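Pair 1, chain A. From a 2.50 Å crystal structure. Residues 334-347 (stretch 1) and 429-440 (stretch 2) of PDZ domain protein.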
# COMPACT_ATOMS: atom_id res chain seq x y z
N ALA A 334 -54.05 -5.02 -17.39
CA ALA A 334 -54.99 -6.04 -16.90
C ALA A 334 -56.28 -5.41 -16.39
O ALA A 334 -57.27 -6.12 -16.22
CB ALA A 334 -54.34 -6.86 -15.79
N GLY A 335 -56.27 -4.10 -16.15
CA GLY A 335 -57.44 -3.36 -15.69
C GLY A 335 -57.58 -3.12 -14.20
O GLY A 335 -58.66 -2.74 -13.74
N ILE A 336 -56.50 -3.34 -13.43
CA ILE A 336 -56.51 -3.08 -11.99
C ILE A 336 -56.49 -1.57 -11.82
O ILE A 336 -55.80 -0.89 -12.59
CB ILE A 336 -55.32 -3.79 -11.27
CG1 ILE A 336 -55.34 -5.32 -11.51
CG2 ILE A 336 -55.23 -3.43 -9.77
CD1 ILE A 336 -56.55 -6.08 -10.95
N ARG A 337 -57.26 -1.03 -10.88
CA ARG A 337 -57.27 0.42 -10.69
C ARG A 337 -57.13 0.79 -9.19
O ARG A 337 -57.47 -0.04 -8.35
CB ARG A 337 -58.56 1.04 -11.31
CG ARG A 337 -58.66 0.97 -12.85
CD ARG A 337 -57.58 1.74 -13.63
NE ARG A 337 -57.77 1.63 -15.08
CZ ARG A 337 -57.17 0.74 -15.87
NH1 ARG A 337 -56.29 -0.11 -15.37
NH2 ARG A 337 -57.45 0.70 -17.17
N PRO A 338 -56.64 2.03 -8.84
CA PRO A 338 -56.54 2.40 -7.41
C PRO A 338 -57.85 2.24 -6.65
O PRO A 338 -58.93 2.29 -7.26
CB PRO A 338 -56.14 3.88 -7.46
CG PRO A 338 -55.43 4.02 -8.76
CD PRO A 338 -56.15 3.12 -9.71
N ARG A 339 -57.76 2.02 -5.33
CA ARG A 339 -58.87 1.81 -4.38
C ARG A 339 -59.49 0.39 -4.52
O ARG A 339 -60.40 0.05 -3.76
CB ARG A 339 -59.95 2.92 -4.47
N ASP A 340 -58.96 -0.46 -5.42
CA ASP A 340 -59.41 -1.86 -5.55
C ASP A 340 -59.04 -2.64 -4.29
O ASP A 340 -58.12 -2.23 -3.57
CB ASP A 340 -58.78 -2.57 -6.78
CG ASP A 340 -59.49 -2.39 -8.10
OD1 ASP A 340 -60.69 -2.06 -8.10
OD2 ASP A 340 -58.84 -2.60 -9.16
N ILE A 341 -59.74 -3.73 -4.02
CA ILE A 341 -59.40 -4.51 -2.84
C ILE A 341 -59.03 -5.91 -3.31
O ILE A 341 -59.85 -6.60 -3.92
CB ILE A 341 -60.50 -4.47 -1.74
CG1 ILE A 341 -60.54 -3.06 -1.08
CG2 ILE A 341 -60.26 -5.55 -0.68
CD1 ILE A 341 -61.92 -2.60 -0.53
N ILE A 342 -57.76 -6.30 -3.05
CA ILE A 342 -57.26 -7.62 -3.43
C ILE A 342 -57.73 -8.63 -2.38
O ILE A 342 -57.44 -8.51 -1.18
CB ILE A 342 -55.72 -7.62 -3.65
CG1 ILE A 342 -55.34 -6.60 -4.75
CG2 ILE A 342 -55.22 -9.04 -4.02
CD1 ILE A 342 -53.87 -6.26 -4.85
N GLU A 343 -58.54 -9.60 -2.84
CA GLU A 343 -59.06 -10.69 -2.01
C GLU A 343 -57.92 -11.69 -1.83
O GLU A 343 -57.52 -11.98 -0.70
CB GLU A 343 -60.32 -11.33 -2.62
CG GLU A 343 -61.51 -10.38 -2.70
CD GLU A 343 -62.76 -10.98 -3.31
OE1 GLU A 343 -62.86 -11.03 -4.56
OE2 GLU A 343 -63.64 -11.42 -2.54
N LYS A 344 -57.34 -12.15 -2.96
CA LYS A 344 -56.21 -13.06 -2.92
C LYS A 344 -55.29 -12.95 -4.16
O LYS A 344 -55.71 -12.49 -5.23
CB LYS A 344 -56.68 -14.52 -2.70
CG LYS A 344 -57.53 -15.18 -3.78
CD LYS A 344 -58.00 -16.56 -3.29
CE LYS A 344 -58.83 -17.32 -4.29
NZ LYS A 344 -58.00 -18.04 -5.29
N ILE A 345 -54.01 -13.34 -3.97
CA ILE A 345 -52.98 -13.46 -5.02
C ILE A 345 -52.67 -14.96 -5.07
O ILE A 345 -52.12 -15.54 -4.12
CB ILE A 345 -51.71 -12.56 -4.85
CG1 ILE A 345 -52.06 -11.12 -4.41
CG2 ILE A 345 -50.87 -12.59 -6.16
CD1 ILE A 345 -50.91 -10.27 -3.95
N GLY A 346 -53.10 -15.58 -6.16
CA GLY A 346 -52.99 -17.02 -6.34
C GLY A 346 -54.00 -17.69 -5.44
O GLY A 346 -55.21 -17.50 -5.60
N ARG A 347 -53.50 -18.43 -4.42
CA ARG A 347 -54.37 -19.10 -3.47
C ARG A 347 -54.17 -18.52 -2.06
O ARG A 347 -54.65 -19.10 -1.08
CB ARG A 347 -54.16 -20.64 -3.50
CG ARG A 347 -52.71 -21.13 -3.54
CD ARG A 347 -52.64 -22.65 -3.47
NE ARG A 347 -52.70 -23.29 -4.79
CZ ARG A 347 -52.91 -24.59 -5.00
NH1 ARG A 347 -53.11 -25.41 -3.97
NH2 ARG A 347 -52.94 -25.08 -6.23
N CYS A 429 -49.73 -14.81 -12.59
CA CYS A 429 -50.33 -14.75 -11.25
C CYS A 429 -51.79 -14.36 -11.34
O CYS A 429 -52.16 -13.52 -12.16
CB CYS A 429 -49.56 -13.79 -10.35
SG CYS A 429 -47.75 -13.98 -10.44
N THR A 430 -52.62 -15.00 -10.51
CA THR A 430 -54.05 -14.75 -10.46
C THR A 430 -54.34 -13.74 -9.38
O THR A 430 -53.97 -13.94 -8.22
CB THR A 430 -54.82 -16.08 -10.23
OG1 THR A 430 -54.60 -16.94 -11.36
CG2 THR A 430 -56.30 -15.87 -10.03
N PHE A 431 -54.99 -12.64 -9.76
CA PHE A 431 -55.38 -11.59 -8.82
C PHE A 431 -56.91 -11.53 -8.75
O PHE A 431 -57.58 -11.31 -9.77
CB PHE A 431 -54.77 -10.24 -9.21
CG PHE A 431 -53.32 -10.02 -8.83
CD1 PHE A 431 -52.29 -10.49 -9.64
CD2 PHE A 431 -52.99 -9.29 -7.69
CE1 PHE A 431 -50.95 -10.24 -9.32
CE2 PHE A 431 -51.65 -9.03 -7.38
CZ PHE A 431 -50.65 -9.51 -8.19
N ASN A 432 -57.46 -11.82 -7.55
CA ASN A 432 -58.88 -11.80 -7.23
C ASN A 432 -59.19 -10.50 -6.53
O ASN A 432 -58.78 -10.31 -5.38
CB ASN A 432 -59.27 -13.00 -6.34
CG ASN A 432 -59.27 -14.30 -7.07
OD1 ASN A 432 -58.27 -15.02 -7.12
ND2 ASN A 432 -60.41 -14.61 -7.67
N ILE A 433 -59.84 -9.58 -7.25
CA ILE A 433 -60.14 -8.27 -6.68
C ILE A 433 -61.66 -8.08 -6.47
O ILE A 433 -62.47 -8.90 -6.94
CB ILE A 433 -59.50 -7.10 -7.52
CG1 ILE A 433 -60.13 -6.97 -8.92
CG2 ILE A 433 -57.97 -7.22 -7.59
CD1 ILE A 433 -60.54 -5.60 -9.28
N LYS A 434 -62.03 -7.03 -5.73
CA LYS A 434 -63.41 -6.65 -5.44
C LYS A 434 -63.51 -5.13 -5.39
O LYS A 434 -62.95 -4.51 -4.48
CB LYS A 434 -63.89 -7.29 -4.13
N ARG A 435 -64.17 -4.52 -6.40
CA ARG A 435 -64.40 -3.07 -6.42
C ARG A 435 -65.89 -2.82 -6.13
O ARG A 435 -66.75 -3.04 -6.99
CB ARG A 435 -63.91 -2.36 -7.71
CG ARG A 435 -64.19 -3.04 -9.05
CD ARG A 435 -63.74 -2.17 -10.22
NE ARG A 435 -62.28 -2.11 -10.34
CZ ARG A 435 -61.60 -2.21 -11.48
NH1 ARG A 435 -62.24 -2.36 -12.63
NH2 ARG A 435 -60.27 -2.15 -11.47
N GLY A 436 -66.18 -2.45 -4.88
CA GLY A 436 -67.53 -2.25 -4.39
C GLY A 436 -68.10 -3.59 -3.97
O GLY A 436 -67.72 -4.12 -2.92
N LYS A 437 -68.96 -4.17 -4.82
CA LYS A 437 -69.56 -5.49 -4.60
C LYS A 437 -69.28 -6.41 -5.82
O LYS A 437 -69.50 -7.62 -5.74
CB LYS A 437 -71.06 -5.38 -4.30
CG LYS A 437 -71.59 -6.50 -3.39
CD LYS A 437 -73.12 -6.58 -3.37
CE LYS A 437 -73.64 -7.71 -2.51
NZ LYS A 437 -75.12 -7.87 -2.63
N THR A 438 -68.75 -5.82 -6.93
CA THR A 438 -68.39 -6.53 -8.16
C THR A 438 -67.02 -7.22 -7.95
O THR A 438 -66.02 -6.56 -7.66
CB THR A 438 -68.42 -5.60 -9.40
OG1 THR A 438 -67.83 -4.34 -9.10
CG2 THR A 438 -69.83 -5.39 -9.94
N LYS A 439 -67.00 -8.56 -8.08
CA LYS A 439 -65.81 -9.38 -7.86
C LYS A 439 -65.26 -9.91 -9.18
O LYS A 439 -65.94 -10.64 -9.90
CB LYS A 439 -66.11 -10.51 -6.86
CG LYS A 439 -66.32 -9.98 -5.45
CD LYS A 439 -66.55 -11.07 -4.44
CE LYS A 439 -66.76 -10.47 -3.07
NZ LYS A 439 -66.78 -11.51 -2.01
N LEU A 440 -64.01 -9.53 -9.48
CA LEU A 440 -63.32 -9.92 -10.71
C LEU A 440 -62.00 -10.69 -10.44
O LEU A 440 -61.34 -10.48 -9.42
CB LEU A 440 -63.03 -8.65 -11.55
CG LEU A 440 -62.58 -8.86 -13.01
CD1 LEU A 440 -63.78 -9.05 -13.95
CD2 LEU A 440 -61.70 -7.71 -13.49

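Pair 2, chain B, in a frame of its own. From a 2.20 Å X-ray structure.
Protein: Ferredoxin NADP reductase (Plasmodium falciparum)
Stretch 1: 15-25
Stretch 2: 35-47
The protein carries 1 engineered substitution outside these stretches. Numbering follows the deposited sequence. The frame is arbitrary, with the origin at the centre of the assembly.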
# COMPACT_ATOMS: atom_id res chain seq x y z
N PRO B 15 7.15 -22.53 -12.25
CA PRO B 15 8.08 -21.63 -11.58
C PRO B 15 9.50 -22.19 -11.63
O PRO B 15 9.69 -23.40 -11.68
CB PRO B 15 7.56 -21.62 -10.14
CG PRO B 15 6.96 -22.96 -9.96
CD PRO B 15 6.36 -23.33 -11.29
N LEU B 16 10.49 -21.30 -11.62
CA LEU B 16 11.89 -21.71 -11.61
C LEU B 16 12.39 -21.91 -10.19
O LEU B 16 12.31 -21.01 -9.35
CB LEU B 16 12.76 -20.69 -12.34
CG LEU B 16 14.27 -20.99 -12.38
CD1 LEU B 16 14.53 -22.31 -13.08
CD2 LEU B 16 15.03 -19.85 -13.06
N LYS B 17 12.89 -23.12 -9.91
CA LYS B 17 13.45 -23.47 -8.61
C LYS B 17 14.82 -22.84 -8.44
O LYS B 17 15.73 -23.10 -9.23
CB LYS B 17 13.55 -24.99 -8.48
CG LYS B 17 14.16 -25.48 -7.18
CD LYS B 17 14.17 -27.01 -7.14
CE LYS B 17 14.59 -27.54 -5.78
NZ LYS B 17 15.99 -27.18 -5.43
N CYS B 18 14.97 -22.01 -7.42
CA CYS B 18 16.23 -21.30 -7.18
C CYS B 18 16.77 -21.56 -5.78
O CYS B 18 16.12 -22.21 -4.97
CB CYS B 18 16.04 -19.79 -7.38
SG CYS B 18 15.51 -19.31 -9.04
N LYS B 19 17.97 -21.04 -5.52
CA LYS B 19 18.60 -21.19 -4.21
C LYS B 19 18.93 -19.84 -3.57
O LYS B 19 19.37 -18.91 -4.25
CB LYS B 19 19.88 -22.01 -4.32
CG LYS B 19 19.67 -23.52 -4.38
CD LYS B 19 19.17 -24.07 -3.06
CE LYS B 19 19.22 -25.59 -3.03
NZ LYS B 19 18.48 -26.15 -1.86
N ILE B 20 18.72 -19.76 -2.26
CA ILE B 20 19.16 -18.62 -1.47
C ILE B 20 20.66 -18.71 -1.20
O ILE B 20 21.13 -19.65 -0.56
CB ILE B 20 18.42 -18.59 -0.11
CG1 ILE B 20 16.92 -18.35 -0.33
CG2 ILE B 20 19.03 -17.53 0.80
CD1 ILE B 20 16.62 -17.10 -1.13
N VAL B 21 21.41 -17.72 -1.68
CA VAL B 21 22.86 -17.67 -1.45
C VAL B 21 23.20 -16.81 -0.23
O VAL B 21 24.04 -17.18 0.59
CB VAL B 21 23.61 -17.13 -2.67
CG1 VAL B 21 25.08 -16.92 -2.33
CG2 VAL B 21 23.46 -18.09 -3.85
N ASP B 22 22.55 -15.65 -0.12
CA ASP B 22 22.74 -14.80 1.04
C ASP B 22 21.44 -14.10 1.41
O ASP B 22 20.52 -13.99 0.59
CB ASP B 22 23.86 -13.77 0.81
CG ASP B 22 24.65 -13.46 2.07
OD1 ASP B 22 24.22 -13.87 3.17
OD2 ASP B 22 25.70 -12.79 1.97
N LYS B 23 21.36 -13.67 2.66
CA LYS B 23 20.19 -13.00 3.20
C LYS B 23 20.71 -11.94 4.15
O LYS B 23 21.31 -12.25 5.18
CB LYS B 23 19.30 -14.01 3.93
CG LYS B 23 18.01 -13.44 4.50
CD LYS B 23 17.27 -14.49 5.32
CE LYS B 23 16.10 -13.89 6.07
NZ LYS B 23 15.40 -14.89 6.92
N ILE B 24 20.50 -10.67 3.79
CA ILE B 24 21.19 -9.57 4.45
C ILE B 24 20.23 -8.49 4.93
O ILE B 24 19.35 -8.05 4.18
CB ILE B 24 22.20 -8.92 3.48
CG1 ILE B 24 23.37 -9.87 3.21
CG2 ILE B 24 22.69 -7.59 4.04
CD1 ILE B 24 24.25 -9.43 2.05
N ASN B 25 20.39 -8.06 6.17
CA ASN B 25 19.63 -6.94 6.70
C ASN B 25 20.09 -5.66 6.01
O ASN B 25 21.25 -5.26 6.16
CB ASN B 25 19.79 -6.85 8.21
CG ASN B 25 18.86 -5.83 8.85
OD1 ASN B 25 18.09 -5.17 8.16
ND2 ASN B 25 18.94 -5.71 10.17
N VAL B 35 14.05 -5.07 6.42
CA VAL B 35 14.12 -5.43 5.01
C VAL B 35 15.36 -6.25 4.68
O VAL B 35 16.48 -5.92 5.07
CB VAL B 35 13.93 -4.20 4.07
CG1 VAL B 35 14.16 -2.89 4.82
CG2 VAL B 35 14.80 -4.32 2.84
N TYR B 36 15.13 -7.35 3.96
CA TYR B 36 16.19 -8.29 3.66
C TYR B 36 16.58 -8.26 2.19
O TYR B 36 15.72 -8.27 1.30
CB TYR B 36 15.80 -9.71 4.10
CG TYR B 36 15.75 -9.85 5.61
CD1 TYR B 36 14.54 -9.75 6.30
CD2 TYR B 36 16.91 -10.03 6.35
CE1 TYR B 36 14.49 -9.86 7.68
CE2 TYR B 36 16.87 -10.14 7.73
CZ TYR B 36 15.66 -10.05 8.39
OH TYR B 36 15.61 -10.15 9.76
N HIS B 37 17.88 -8.20 1.95
CA HIS B 37 18.45 -8.33 0.61
C HIS B 37 18.75 -9.80 0.37
O HIS B 37 19.54 -10.40 1.10
CB HIS B 37 19.73 -7.50 0.52
CG HIS B 37 20.61 -7.85 -0.64
ND1 HIS B 37 20.41 -7.33 -1.90
CD2 HIS B 37 21.71 -8.63 -0.73
CE1 HIS B 37 21.34 -7.79 -2.72
NE2 HIS B 37 22.14 -8.58 -2.03
N LEU B 38 18.10 -10.39 -0.63
CA LEU B 38 18.31 -11.79 -0.95
C LEU B 38 19.22 -11.95 -2.17
O LEU B 38 18.93 -11.39 -3.23
CB LEU B 38 16.98 -12.50 -1.23
CG LEU B 38 15.89 -12.54 -0.15
CD1 LEU B 38 14.65 -13.24 -0.68
CD2 LEU B 38 16.41 -13.23 1.10
N GLU B 39 20.31 -12.69 -2.02
CA GLU B 39 21.07 -13.11 -3.18
C GLU B 39 20.55 -14.48 -3.61
O GLU B 39 20.47 -15.41 -2.81
CB GLU B 39 22.58 -13.15 -2.90
CG GLU B 39 23.42 -13.10 -4.18
CD GLU B 39 24.92 -13.04 -3.93
OE1 GLU B 39 25.34 -12.44 -2.91
OE2 GLU B 39 25.68 -13.58 -4.76
N ILE B 40 20.17 -14.59 -4.88
CA ILE B 40 19.51 -15.80 -5.38
C ILE B 40 20.23 -16.41 -6.58
O ILE B 40 20.48 -15.75 -7.58
CB ILE B 40 18.05 -15.51 -5.75
CG1 ILE B 40 17.23 -15.19 -4.49
CG2 ILE B 40 17.44 -16.70 -6.49
CD1 ILE B 40 15.79 -14.84 -4.76
N ASN B 41 20.57 -17.70 -6.45
CA ASN B 41 21.20 -18.45 -7.54
C ASN B 41 20.14 -19.14 -8.39
O ASN B 41 19.41 -20.01 -7.91
CB ASN B 41 22.19 -19.47 -6.98
CG ASN B 41 23.03 -20.13 -8.07
OD1 ASN B 41 22.50 -20.66 -9.05
ND2 ASN B 41 24.35 -20.12 -7.90
N HIS B 42 20.06 -18.73 -9.64
CA HIS B 42 19.05 -19.25 -10.55
C HIS B 42 19.73 -20.03 -11.68
O HIS B 42 19.09 -20.39 -12.67
CB HIS B 42 18.24 -18.08 -11.12
CG HIS B 42 19.08 -17.03 -11.77
ND1 HIS B 42 19.44 -17.08 -13.10
CD2 HIS B 42 19.64 -15.89 -11.27
CE1 HIS B 42 20.19 -16.02 -13.39
NE2 HIS B 42 20.33 -15.29 -12.30
N ASN B 43 21.03 -20.27 -11.52
CA ASN B 43 21.84 -21.02 -12.48
C ASN B 43 21.84 -20.43 -13.89
O ASN B 43 21.87 -21.17 -14.88
CB ASN B 43 21.45 -22.50 -12.51
CG ASN B 43 22.20 -23.31 -11.48
OD1 ASN B 43 23.13 -22.82 -10.84
ND2 ASN B 43 21.81 -24.57 -11.31
N GLY B 44 21.82 -19.11 -13.97
CA GLY B 44 21.79 -18.40 -15.25
C GLY B 44 20.49 -18.57 -16.01
O GLY B 44 20.33 -18.01 -17.10
N LEU B 45 19.55 -19.32 -15.44
CA LEU B 45 18.30 -19.67 -16.11
C LEU B 45 17.23 -18.57 -16.11
O LEU B 45 16.38 -18.54 -17.00
CB LEU B 45 17.72 -20.95 -15.51
CG LEU B 45 17.95 -22.27 -16.25
CD1 LEU B 45 19.27 -22.26 -17.03
CD2 LEU B 45 17.91 -23.42 -15.26
N PHE B 46 17.24 -17.70 -15.10
CA PHE B 46 16.24 -16.64 -15.03
C PHE B 46 16.68 -15.45 -15.89
O PHE B 46 17.73 -14.84 -15.65
CB PHE B 46 16.00 -16.20 -13.59
CG PHE B 46 14.72 -15.44 -13.40
CD1 PHE B 46 13.53 -16.12 -13.21
CD2 PHE B 46 14.71 -14.05 -13.41
CE1 PHE B 46 12.35 -15.44 -13.04
CE2 PHE B 46 13.52 -13.36 -13.23
CZ PHE B 46 12.34 -14.05 -13.05
N LYS B 47 15.86 -15.12 -16.89
CA LYS B 47 16.21 -14.07 -17.84
C LYS B 47 15.41 -12.81 -17.55
O LYS B 47 14.19 -12.87 -17.35
CB LYS B 47 15.94 -14.55 -19.27
CG LYS B 47 16.77 -15.76 -19.68
CD LYS B 47 18.18 -15.36 -20.06
CE LYS B 47 19.00 -16.56 -20.51
NZ LYS B 47 20.31 -16.15 -21.09
O HOH W 1 26.41 -12.38 -0.48

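Pair 1 and pair 2 each bring together two antiparallel strands whose register is broken by a classic beta bulge. The central backbones superpose with an RMSD of 0.7 Å, and the strand axes approach to 4.4 Å in both, with N-to-C directions at 151° in pair 1 and 158° in pair 2. The interfaces are of similar size, burying 878 and 917 Å².

The bulge is the most distinctive shared feature. The CA atoms of A:Glu343 and B:Val21 fall 0.2 Å apart after superposition, each residue with a negative psi (-54° and -44°) that turns two successive amides toward one carbonyl. In pair 1, A:Glu343 N donates to A:Asn432 O at 2.6 Å, while A:Lys344 N reaches the same A:Asn432 O only weakly, at 3.4 Å. Pair 2 repeats this with B:Val21 N to B:Glu39 O at 2.7 Å and a weak bond from B:Asp22 N to B:Glu39 O at 3.4 Å. Beyond the bulge, A:Asn432 N donates to A:Lys344 O at 3.0 Å, and its counterpart B:Glu39 N to B:Asp22 O at 2.9 Å.

The extra residue points its CA-to-CB bond toward the partner strand in both cases, but the outcomes differ. A:Glu343 OE2 receives a weak salt-bridging bond from A:Lys439 NZ at 3.2 Å, whereas B:Val21 makes a carbon contact, its CG2 lying 3.6 Å from B:Asn41 CB.

On the face that carries A:Ile342 and A:Ile433 in pair 1, A:Ile342 matches B:Ile20 and A:Ile433 matches B:Ile40; all four are buried. The side-chain centres of the first match lie 0.6 Å apart although the chi2 rotamers differ, t in A:Ile342 and m in B:Ile20. A:Ile342 CG1 packs 3.9 Å from A:Ile433 CG2; in pair 2 it is B:Ile20 CD1 that lies 3.9 Å from B:Ile40 CG1. One step along, A:Phe431 takes the place of B:Leu38. The aromatic ring offers a flat surface, and A:Ile345 CG2 sits over it, 3.8 Å from the centroid of the A:Phe431 ring, while A:Ile342 CD1 meets its edge. The leucine offers no such face: B:Lys23, which replaces A:Ile345, lays its aliphatic stem alongside, with B:Lys23 CG 3.8 Å from B:Leu38 CD2. Its extended chain then carries B:Lys23 NZ over the B:Tyr36 ring, 5.0 Å from the centroid, in a cation-pi contact. A:Cys429, at the matching position, makes no contact with the other stretch.

The sharpest divergence comes at the match of A:Asp340 with B:Cys18 and of A:Arg435 with B:His42. Pair 1 fills this corner with charge: A:Arg435 NE bonds A:Asp340 OD1 at 2.7 Å and A:Arg435 NH2 bonds A:Asp340 OD2 at 2.8 Å, a two-pronged salt bridge, and A:Arg435 NH2 also donates to A:Gly335 O at 2.8 Å. In pair 2 close packing takes over, with B:Cys18 SG 3.6 Å from B:His42 CB and B:Cys18 CB 3.5 Å from B:Ile40 CG2.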